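Local coordinates for proximal thread matrix protein 1 (Mytilus galloprovincialis, PDB 4CN9) that probably binds collagen as a matrix protein of the mussel byssus, through von Willebrand factor type A domains, one of which holds zinc in its MIDAS motif, at residues V58-S63 with D79-L84; K111-L116 with Q130-R135. All coordinates share one frame; numbering follows the deposited sequence.

Both contacts belong to the first von Willebrand factor type A domain, and their centres lie about 10 Å apart. They come in series along the chain, contact 1 closing before contact 2 opens. Both reach the same mixed sheet: contact 1 sets strand 54-61 against helix 73-85, and contact 2 joins strand 110-112, at one border of the sheet, to the loop after helix 122-130. The two touch directly. Asp62 OD2 forms a salt bridge with Arg135 NE at 2.8 Å. Lys82 NZ approaches Gln130 OE1, a probable hydrogen bond, and Met132 CE packs on the Phe60 ring. Contact 2 thus flanks the zinc-binding loop that contact 1 carries.

Contact 1 (V58-S63 with D79-L84); sequences VLFDDS and DFVKEL. With ZN (zinc ion), chain C.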
ATOM      1  N   VAL A  58     -17.186   6.047  -2.362  1.00 16.86           N
ATOM      2  CA  VAL A  58     -17.452   4.806  -1.644  1.00 13.02           C
ATOM      3  C   VAL A  58     -18.076   3.770  -2.576  1.00 14.68           C
ATOM      4  O   VAL A  58     -19.063   4.039  -3.243  1.00 17.71           O
ATOM      5  CB  VAL A  58     -18.389   5.034  -0.434  1.00 18.43           C
ATOM      6  CG1 VAL A  58     -18.740   3.712   0.229  1.00 20.64           C
ATOM      7  CG2 VAL A  58     -17.732   5.989   0.548  1.00 22.04           C
ATOM      8  N   LEU A  59     -17.460   2.594  -2.617  1.00 14.79           N
ATOM      9  CA  LEU A  59     -17.928   1.438  -3.377  1.00 16.29           C
ATOM     10  C   LEU A  59     -18.619   0.504  -2.389  1.00 18.29           C
ATOM     11  O   LEU A  59     -17.981  -0.091  -1.513  1.00 20.51           O
ATOM     12  CB  LEU A  59     -16.716   0.776  -4.046  1.00 16.83           C
ATOM     13  CG  LEU A  59     -16.816  -0.066  -5.315  1.00 24.71           C
ATOM     14  CD1 LEU A  59     -17.821   0.453  -6.340  1.00 20.46           C
ATOM     15  CD2 LEU A  59     -15.421  -0.121  -5.925  1.00 24.48           C
ATOM     16  N   PHE A  60     -19.934   0.425  -2.528  1.00 14.52           N
ATOM     17  CA  PHE A  60     -20.861  -0.069  -1.517  1.00 17.21           C
ATOM     18  C   PHE A  60     -21.449  -1.391  -2.032  1.00 21.06           C
ATOM     19  O   PHE A  60     -22.212  -1.383  -2.990  1.00 17.01           O
ATOM     20  CB  PHE A  60     -21.942   1.021  -1.378  1.00 20.34           C
ATOM     21  CG  PHE A  60     -22.959   0.794  -0.293  1.00 20.71           C
ATOM     22  CD1 PHE A  60     -23.953  -0.179  -0.419  1.00 16.07           C
ATOM     23  CD2 PHE A  60     -22.957   1.604   0.835  1.00 26.53           C
ATOM     24  CE1 PHE A  60     -24.897  -0.345   0.576  1.00 23.04           C
ATOM     25  CE2 PHE A  60     -23.902   1.439   1.838  1.00 23.76           C
ATOM     26  CZ  PHE A  60     -24.871   0.477   1.711  1.00 23.83           C
ATOM     27  N   ASP A  61     -21.067  -2.515  -1.412  1.00 16.29           N
ATOM     28  CA  ASP A  61     -21.578  -3.858  -1.753  1.00 17.17           C
ATOM     29  C   ASP A  61     -23.088  -3.901  -1.497  1.00 22.14           C
ATOM     30  O   ASP A  61     -23.520  -3.640  -0.369  1.00 19.07           O
ATOM     31  CB  ASP A  61     -20.829  -4.880  -0.882  1.00 20.57           C
ATOM     32  CG  ASP A  61     -21.188  -6.356  -1.174  1.00 19.91           C
ATOM     33  OD1 ASP A  61     -22.338  -6.692  -1.536  1.00 19.02           O
ATOM     34  OD2 ASP A  61     -20.283  -7.197  -0.988  1.00 19.47           O
ATOM     35  N   ASP A  62     -23.898  -4.174  -2.537  1.00 15.85           N
ATOM     36  CA  ASP A  62     -25.344  -4.366  -2.319  1.00 17.58           C
ATOM     37  C   ASP A  62     -25.820  -5.763  -2.705  1.00 19.63           C
ATOM     38  O   ASP A  62     -26.921  -5.939  -3.210  1.00 19.00           O
ATOM     39  CB  ASP A  62     -26.210  -3.240  -2.937  1.00 21.17           C
ATOM     40  CG  ASP A  62     -26.175  -3.188  -4.469  1.00 18.68           C
ATOM     41  OD1 ASP A  62     -25.357  -3.871  -5.123  1.00 16.41           O
ATOM     42  OD2 ASP A  62     -26.998  -2.422  -5.022  1.00 19.35           O
ATOM     43  N   SER A  63     -24.983  -6.757  -2.415  1.00 17.08           N
ATOM     44  CA  SER A  63     -25.322  -8.169  -2.622  1.00 20.63           C
ATOM     45  C   SER A  63     -26.372  -8.662  -1.625  1.00 22.84           C
ATOM     46  O   SER A  63     -26.473  -8.163  -0.501  1.00 22.28           O
ATOM     47  CB  SER A  63     -24.068  -9.060  -2.514  1.00 23.62           C
ATOM     48  OG  SER A  63     -23.488  -9.035  -1.207  1.00 21.84           O
ATOM     49  N   ASP A  79     -25.110   4.360   7.810  1.00 26.42           N
ATOM     50  CA  ASP A  79     -24.707   5.206   8.932  1.00 26.33           C
ATOM     51  C   ASP A  79     -23.197   5.381   8.972  1.00 25.44           C
ATOM     52  O   ASP A  79     -22.686   6.484   9.208  1.00 28.18           O
ATOM     53  CB  ASP A  79     -25.237   4.624  10.247  1.00 24.21           C
ATOM     54  CG  ASP A  79     -26.750   4.761  10.374  1.00 24.91           C
ATOM     55  OD1 ASP A  79     -27.347   5.503   9.572  1.00 29.98           O
ATOM     56  OD2 ASP A  79     -27.342   4.136  11.277  1.00 38.37           O
ATOM     57  N   PHE A  80     -22.480   4.296   8.720  1.00 23.93           N
ATOM     58  CA  PHE A  80     -21.032   4.357   8.673  1.00 23.12           C
ATOM     59  C   PHE A  80     -20.579   5.357   7.607  1.00 23.94           C
ATOM     60  O   PHE A  80     -19.671   6.148   7.843  1.00 23.09           O
ATOM     61  CB  PHE A  80     -20.449   2.964   8.414  1.00 23.55           C
ATOM     62  CG  PHE A  80     -18.956   2.946   8.314  1.00 25.80           C
ATOM     63  CD1 PHE A  80     -18.174   3.036   9.451  1.00 26.09           C
ATOM     64  CD2 PHE A  80     -18.330   2.859   7.081  1.00 25.24           C
ATOM     65  CE1 PHE A  80     -16.802   3.017   9.366  1.00 27.33           C
ATOM     66  CE2 PHE A  80     -16.955   2.852   6.991  1.00 25.10           C
ATOM     67  CZ  PHE A  80     -16.189   2.928   8.137  1.00 26.24           C
ATOM     68  N   VAL A  81     -21.226   5.338   6.443  1.00 22.30           N
ATOM     69  CA  VAL A  81     -20.818   6.210   5.344  1.00 24.01           C
ATOM     70  C   VAL A  81     -21.157   7.664   5.670  1.00 24.48           C
ATOM     71  O   VAL A  81     -20.404   8.573   5.349  1.00 21.50           O
ATOM     72  CB  VAL A  81     -21.468   5.778   4.007  1.00 21.80           C
ATOM     73  CG1 VAL A  81     -21.097   6.736   2.886  1.00 22.54           C
ATOM     74  CG2 VAL A  81     -21.037   4.354   3.661  1.00 24.59           C
ATOM     75  N   LYS A  82     -22.290   7.872   6.332  1.00 24.82           N
ATOM     76  CA  LYS A  82     -22.643   9.194   6.830  1.00 23.77           C
ATOM     77  C   LYS A  82     -21.581   9.742   7.772  1.00 22.70           C
ATOM     78  O   LYS A  82     -21.253  10.924   7.729  1.00 22.18           O
ATOM     79  CB  LYS A  82     -23.981   9.144   7.558  1.00 23.09           C
ATOM     80  CG  LYS A  82     -25.151   8.954   6.658  1.00 28.90           C
ATOM     81  CD  LYS A  82     -26.455   8.975   7.454  1.00 31.62           C
ATOM     82  CE  LYS A  82     -27.618   8.598   6.566  1.00 30.26           C
ATOM     83  NZ  LYS A  82     -28.862   8.363   7.339  1.00 33.33           N
ATOM     84  N   GLU A  83     -21.051   8.882   8.631  1.00 22.11           N
ATOM     85  CA  GLU A  83     -20.022   9.294   9.567  1.00 24.24           C
ATOM     86  C   GLU A  83     -18.728   9.688   8.844  1.00 24.74           C
ATOM     87  O   GLU A  83     -18.045  10.630   9.246  1.00 24.47           O
ATOM     88  CB  GLU A  83     -19.780   8.178  10.587  1.00 27.61           C
ATOM     89  CG  GLU A  83     -20.979   8.008  11.523  1.00 28.87           C
ATOM     90  CD  GLU A  83     -20.975   6.693  12.264  1.00 32.30           C
ATOM     91  OE1 GLU A  83     -19.937   6.010  12.267  1.00 34.65           O
ATOM     92  OE2 GLU A  83     -22.019   6.340  12.845  1.00 34.30           O
ATOM     93  N   LEU A  84     -18.410   8.979   7.764  1.00 22.88           N
ATOM     94  CA  LEU A  84     -17.283   9.351   6.901  1.00 25.38           C
ATOM     95  C   LEU A  84     -17.458  10.752   6.344  1.00 21.65           C
ATOM     96  O   LEU A  84     -16.543  11.569   6.402  1.00 23.36           O
ATOM     97  CB  LEU A  84     -17.163   8.374   5.728  1.00 25.13           C
ATOM     98  CG  LEU A  84     -16.832   6.934   6.120  1.00 28.05           C
ATOM     99  CD1 LEU A  84     -16.901   6.006   4.916  1.00 29.18           C
ATOM    100  CD2 LEU A  84     -15.453   6.883   6.772  1.00 24.76           C
TER
HETATM  101 ZN    ZN C1448     -22.258 -10.597  -0.342  0.70 25.89          ZN
HETATM  102  O   HOH W   1     -20.695  -9.807  -1.469  1.00 19.69           O
HETATM  103  O   HOH W   2     -22.860 -11.949  -1.803  1.00 27.15           O
HETATM  104  O   HOH W   3     -21.142 -12.240   0.382  1.00 23.23           O
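Val58 and Val81 pack where strand 54-61 of the von Willebrand factor A sheet meets helix 73-85. The axes of residues 58-61 and 79-84 run nearly antiparallel, at 173°. Val81 points its CB toward the strand. Val81 CG1 lies anti to the backbone N (chi1 177°) and meets Val58 CG2 at 4.2 Å. Val81 CG2 touches Val58 CG1 and also sits at the edge of the Phe60 ring, 4.4 Å from Phe60 CD2. Leu84 CD1 lies beside Val58 CG2. The contact is buried and apolar. Phe101 and Met172, from the flanking strands, also touch both valines.

Beyond its end the strand leads into the MIDAS loop. Zinc is bound by Ser63 OG at 2.2 Å, by Ser65, by Asp174 and by three waters. Asp61 is second shell. Asp61 OD1 accepts from Ser63 N at 2.8 Å, closing an Asx turn, and from Ser63 OG at 2.6 Å on the syn side. Asp61 OD2 is also hydrogen-bonded to Thr173 OG1 and Asp174 N. With an alanine here, Ser63 would probably be freer to turn and a zinc-bound water would lose an acceptor. That water, 2.1 Å from the zinc, donates to Asp61 OD2 at 2.7 Å.

Contact 2 (K111-L116 with Q130-R135); sequences KTAFPL and QDMVPR
Lys111 and Arg135 cross obliquely at the border of the von Willebrand factor A sheet. Strand 110-112 is one of its two border strands, and a classic beta bulge follows, with Ala113 and Phe114 both facing Val103. Lys111 CB lies over one face of the Arg135 guanidinium, 4.0 Å from Arg135 NE. The Lys111 backbone N stands above the same plane, toward the rim. Further out, Lys111 CD passes Arg135 CD at 4.1 Å. The lysine chain is extended, while that of Arg135 bends at chi3 (-54°), and the two charged ends part: Lys111 NZ is 6.6 Å from Arg135 NE. Arg135 NE forms a salt bridge with Asp62 OD2 of the MIDAS loop, and NH2 donates to Gly109 O. The Asp62 carboxylate probably offsets part of the like charge of the two side chains.

At the bulge, Ala113 points its CB toward the loop and meets Met132 CG at 3.7 Å. Met132 is buried and also touches Val103 and Gln105 of strand 100-106. Water 4 accepts from Lys111 NZ at 3.1 Å and from Val133 N at 3.0 Å. Water 5 accepts from Lys111 NZ at 3.0 Å and donates to Val133 O at 2.6 Å.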
ATOM      1  N   LYS A 111     -24.285   0.275  -9.993  1.00 15.16           N
ATOM      2  CA  LYS A 111     -25.183   1.432 -10.111  1.00 16.03           C
ATOM      3  C   LYS A 111     -24.572   2.621  -9.365  1.00 18.79           C
ATOM      4  O   LYS A 111     -24.229   2.500  -8.198  1.00 17.20           O
ATOM      5  CB  LYS A 111     -26.539   1.098  -9.497  1.00 17.30           C
ATOM      6  CG  LYS A 111     -27.520   2.246  -9.529  1.00 17.65           C
ATOM      7  CD  LYS A 111     -28.770   1.999  -8.701  1.00 20.21           C
ATOM      8  CE  LYS A 111     -29.613   3.291  -8.646  1.00 27.04           C
ATOM      9  NZ  LYS A 111     -30.890   3.128  -7.898  1.00 30.26           N
ATOM     10  N   THR A 112     -24.423   3.760 -10.034  1.00 14.45           N
ATOM     11  CA  THR A 112     -24.008   4.978  -9.354  1.00 18.22           C
ATOM     12  C   THR A 112     -25.182   5.507  -8.564  1.00 19.33           C
ATOM     13  O   THR A 112     -26.215   5.812  -9.141  1.00 19.76           O
ATOM     14  CB  THR A 112     -23.509   6.044 -10.342  1.00 18.16           C
ATOM     15  OG1 THR A 112     -22.258   5.617 -10.902  1.00 18.33           O
ATOM     16  CG2 THR A 112     -23.308   7.380  -9.645  1.00 16.69           C
ATOM     17  N   ALA A 113     -25.049   5.577  -7.241  1.00 19.83           N
ATOM     18  CA  ALA A 113     -26.123   6.148  -6.421  1.00 18.58           C
ATOM     19  C   ALA A 113     -26.185   7.652  -6.651  1.00 20.76           C
ATOM     20  O   ALA A 113     -27.252   8.219  -6.880  1.00 20.75           O
ATOM     21  CB  ALA A 113     -25.918   5.838  -4.946  1.00 18.88           C
ATOM     22  N   PHE A 114     -25.035   8.302  -6.580  1.00 19.57           N
ATOM     23  CA  PHE A 114     -24.928   9.704  -6.965  1.00 17.24           C
ATOM     24  C   PHE A 114     -23.466  10.013  -7.260  1.00 18.87           C
ATOM     25  O   PHE A 114     -22.564   9.417  -6.661  1.00 17.80           O
ATOM     26  CB  PHE A 114     -25.516  10.646  -5.901  1.00 21.13           C
ATOM     27  CG  PHE A 114     -24.936  10.470  -4.514  1.00 18.70           C
ATOM     28  CD1 PHE A 114     -23.795  11.157  -4.126  1.00 20.21           C
ATOM     29  CD2 PHE A 114     -25.543   9.623  -3.600  1.00 20.84           C
ATOM     30  CE1 PHE A 114     -23.268  10.996  -2.852  1.00 18.74           C
ATOM     31  CE2 PHE A 114     -25.030   9.461  -2.340  1.00 21.02           C
ATOM     32  CZ  PHE A 114     -23.885  10.147  -1.961  1.00 18.64           C
ATOM     33  N   PRO A 115     -23.225  10.903  -8.229  1.00 19.92           N
ATOM     34  CA  PRO A 115     -21.875  11.328  -8.606  1.00 18.98           C
ATOM     35  C   PRO A 115     -21.290  12.381  -7.658  1.00 19.10           C
ATOM     36  O   PRO A 115     -22.016  12.973  -6.860  1.00 19.22           O
ATOM     37  CB  PRO A 115     -22.087  11.945  -9.990  1.00 21.36           C
ATOM     38  CG  PRO A 115     -23.481  12.482  -9.939  1.00 22.59           C
ATOM     39  CD  PRO A 115     -24.258  11.514  -9.095  1.00 22.39           C
ATOM     40  N   LEU A 116     -19.982  12.607  -7.769  1.00 19.74           N
ATOM     41  CA  LEU A 116     -19.284  13.641  -6.998  1.00 18.21           C
ATOM     42  C   LEU A 116     -19.953  15.019  -7.084  1.00 21.65           C
ATOM     43  O   LEU A 116     -19.976  15.762  -6.111  1.00 22.75           O
ATOM     44  CB  LEU A 116     -17.832  13.764  -7.486  1.00 15.62           C
ATOM     45  CG  LEU A 116     -16.911  12.579  -7.178  1.00 19.78           C
ATOM     46  CD1 LEU A 116     -15.693  12.638  -8.081  1.00 18.47           C
ATOM     47  CD2 LEU A 116     -16.489  12.556  -5.711  1.00 18.50           C
ATOM     48  N   GLN A 130     -28.922   8.005   2.595  1.00 26.66           N
ATOM     49  CA  GLN A 130     -30.113   7.425   3.204  1.00 27.06           C
ATOM     50  C   GLN A 130     -31.113   6.926   2.146  1.00 25.71           C
ATOM     51  O   GLN A 130     -31.766   5.890   2.319  1.00 26.68           O
ATOM     52  CB  GLN A 130     -30.792   8.445   4.131  1.00 28.53           C
ATOM     53  CG  GLN A 130     -31.953   7.855   4.913  1.00 28.77           C
ATOM     54  CD  GLN A 130     -31.551   6.601   5.671  1.00 26.08           C
ATOM     55  OE1 GLN A 130     -30.485   6.545   6.278  1.00 27.67           O
ATOM     56  NE2 GLN A 130     -32.398   5.580   5.626  1.00 32.78           N
ATOM     57  N   ASP A 131     -31.212   7.658   1.045  1.00 26.11           N
ATOM     58  CA  ASP A 131     -32.186   7.365   0.005  1.00 27.91           C
ATOM     59  C   ASP A 131     -31.753   6.257  -0.946  1.00 31.72           C
ATOM     60  O   ASP A 131     -32.518   5.870  -1.819  1.00 29.05           O
ATOM     61  CB  ASP A 131     -32.473   8.615  -0.824  1.00 30.45           C
ATOM     62  CG  ASP A 131     -33.332   9.621  -0.087  1.00 32.48           C
ATOM     63  OD1 ASP A 131     -33.962   9.248   0.927  1.00 36.18           O
ATOM     64  OD2 ASP A 131     -33.367  10.784  -0.527  1.00 38.09           O
ATOM     65  N   MET A 132     -30.535   5.752  -0.792  1.00 26.53           N
ATOM     66  CA  MET A 132     -30.062   4.671  -1.655  1.00 25.69           C
ATOM     67  C   MET A 132     -30.919   3.442  -1.495  1.00 25.15           C
ATOM     68  O   MET A 132     -31.268   3.064  -0.377  1.00 25.86           O
ATOM     69  CB  MET A 132     -28.636   4.260  -1.307  1.00 26.98           C
ATOM     70  CG  MET A 132     -27.558   5.246  -1.630  1.00 31.21           C
ATOM     71  SD  MET A 132     -26.033   4.686  -0.815  1.00 36.68           S
ATOM     72  CE  MET A 132     -25.772   3.151  -1.695  1.00 28.36           C
ATOM     73  N   VAL A 133     -31.195   2.788  -2.617  1.00 23.60           N
ATOM     74  CA  VAL A 133     -31.920   1.535  -2.639  1.00 23.26           C
ATOM     75  C   VAL A 133     -30.992   0.383  -3.036  1.00 26.99           C
ATOM     76  O   VAL A 133     -30.620   0.268  -4.205  1.00 23.04           O
ATOM     77  CB  VAL A 133     -33.075   1.599  -3.666  1.00 27.23           C
ATOM     78  CG1 VAL A 133     -33.896   0.310  -3.621  1.00 28.36           C
ATOM     79  CG2 VAL A 133     -33.943   2.815  -3.407  1.00 32.44           C
ATOM     80  N   PRO A 134     -30.612  -0.474  -2.068  1.00 24.03           N
ATOM     81  CA  PRO A 134     -29.783  -1.633  -2.401  1.00 24.48           C
ATOM     82  C   PRO A 134     -30.507  -2.569  -3.339  1.00 26.81           C
ATOM     83  O   PRO A 134     -31.719  -2.758  -3.203  1.00 23.75           O
ATOM     84  CB  PRO A 134     -29.574  -2.319  -1.046  1.00 23.87           C
ATOM     85  CG  PRO A 134     -29.767  -1.240  -0.051  1.00 28.81           C
ATOM     86  CD  PRO A 134     -30.878  -0.413  -0.624  1.00 26.25           C
ATOM     87  N   ARG A 135     -29.775  -3.157  -4.275  1.00 20.63           N
ATOM     88  CA  ARG A 135     -30.387  -3.968  -5.318  1.00 24.11           C
ATOM     89  C   ARG A 135     -30.425  -5.455  -4.963  1.00 21.73           C
ATOM     90  O   ARG A 135     -31.158  -6.224  -5.582  1.00 22.44           O
ATOM     91  CB  ARG A 135     -29.642  -3.752  -6.645  1.00 24.23           C
ATOM     92  CG  ARG A 135     -29.719  -2.327  -7.176  1.00 21.84           C
ATOM     93  CD  ARG A 135     -28.705  -2.097  -8.294  1.00 19.83           C
ATOM     94  NE  ARG A 135     -27.370  -2.473  -7.840  1.00 19.58           N
ATOM     95  CZ  ARG A 135     -26.420  -2.983  -8.617  1.00 20.90           C
ATOM     96  NH1 ARG A 135     -26.614  -3.135  -9.918  1.00 18.42           N
ATOM     97  NH2 ARG A 135     -25.260  -3.322  -8.088  1.00 18.52           N
TER
HETATM   98  O   HOH W   4     -29.760   3.701  -5.059  1.00 24.62           O
HETATM   99  O   HOH W   5     -31.659   0.516  -6.622  1.00 36.64           O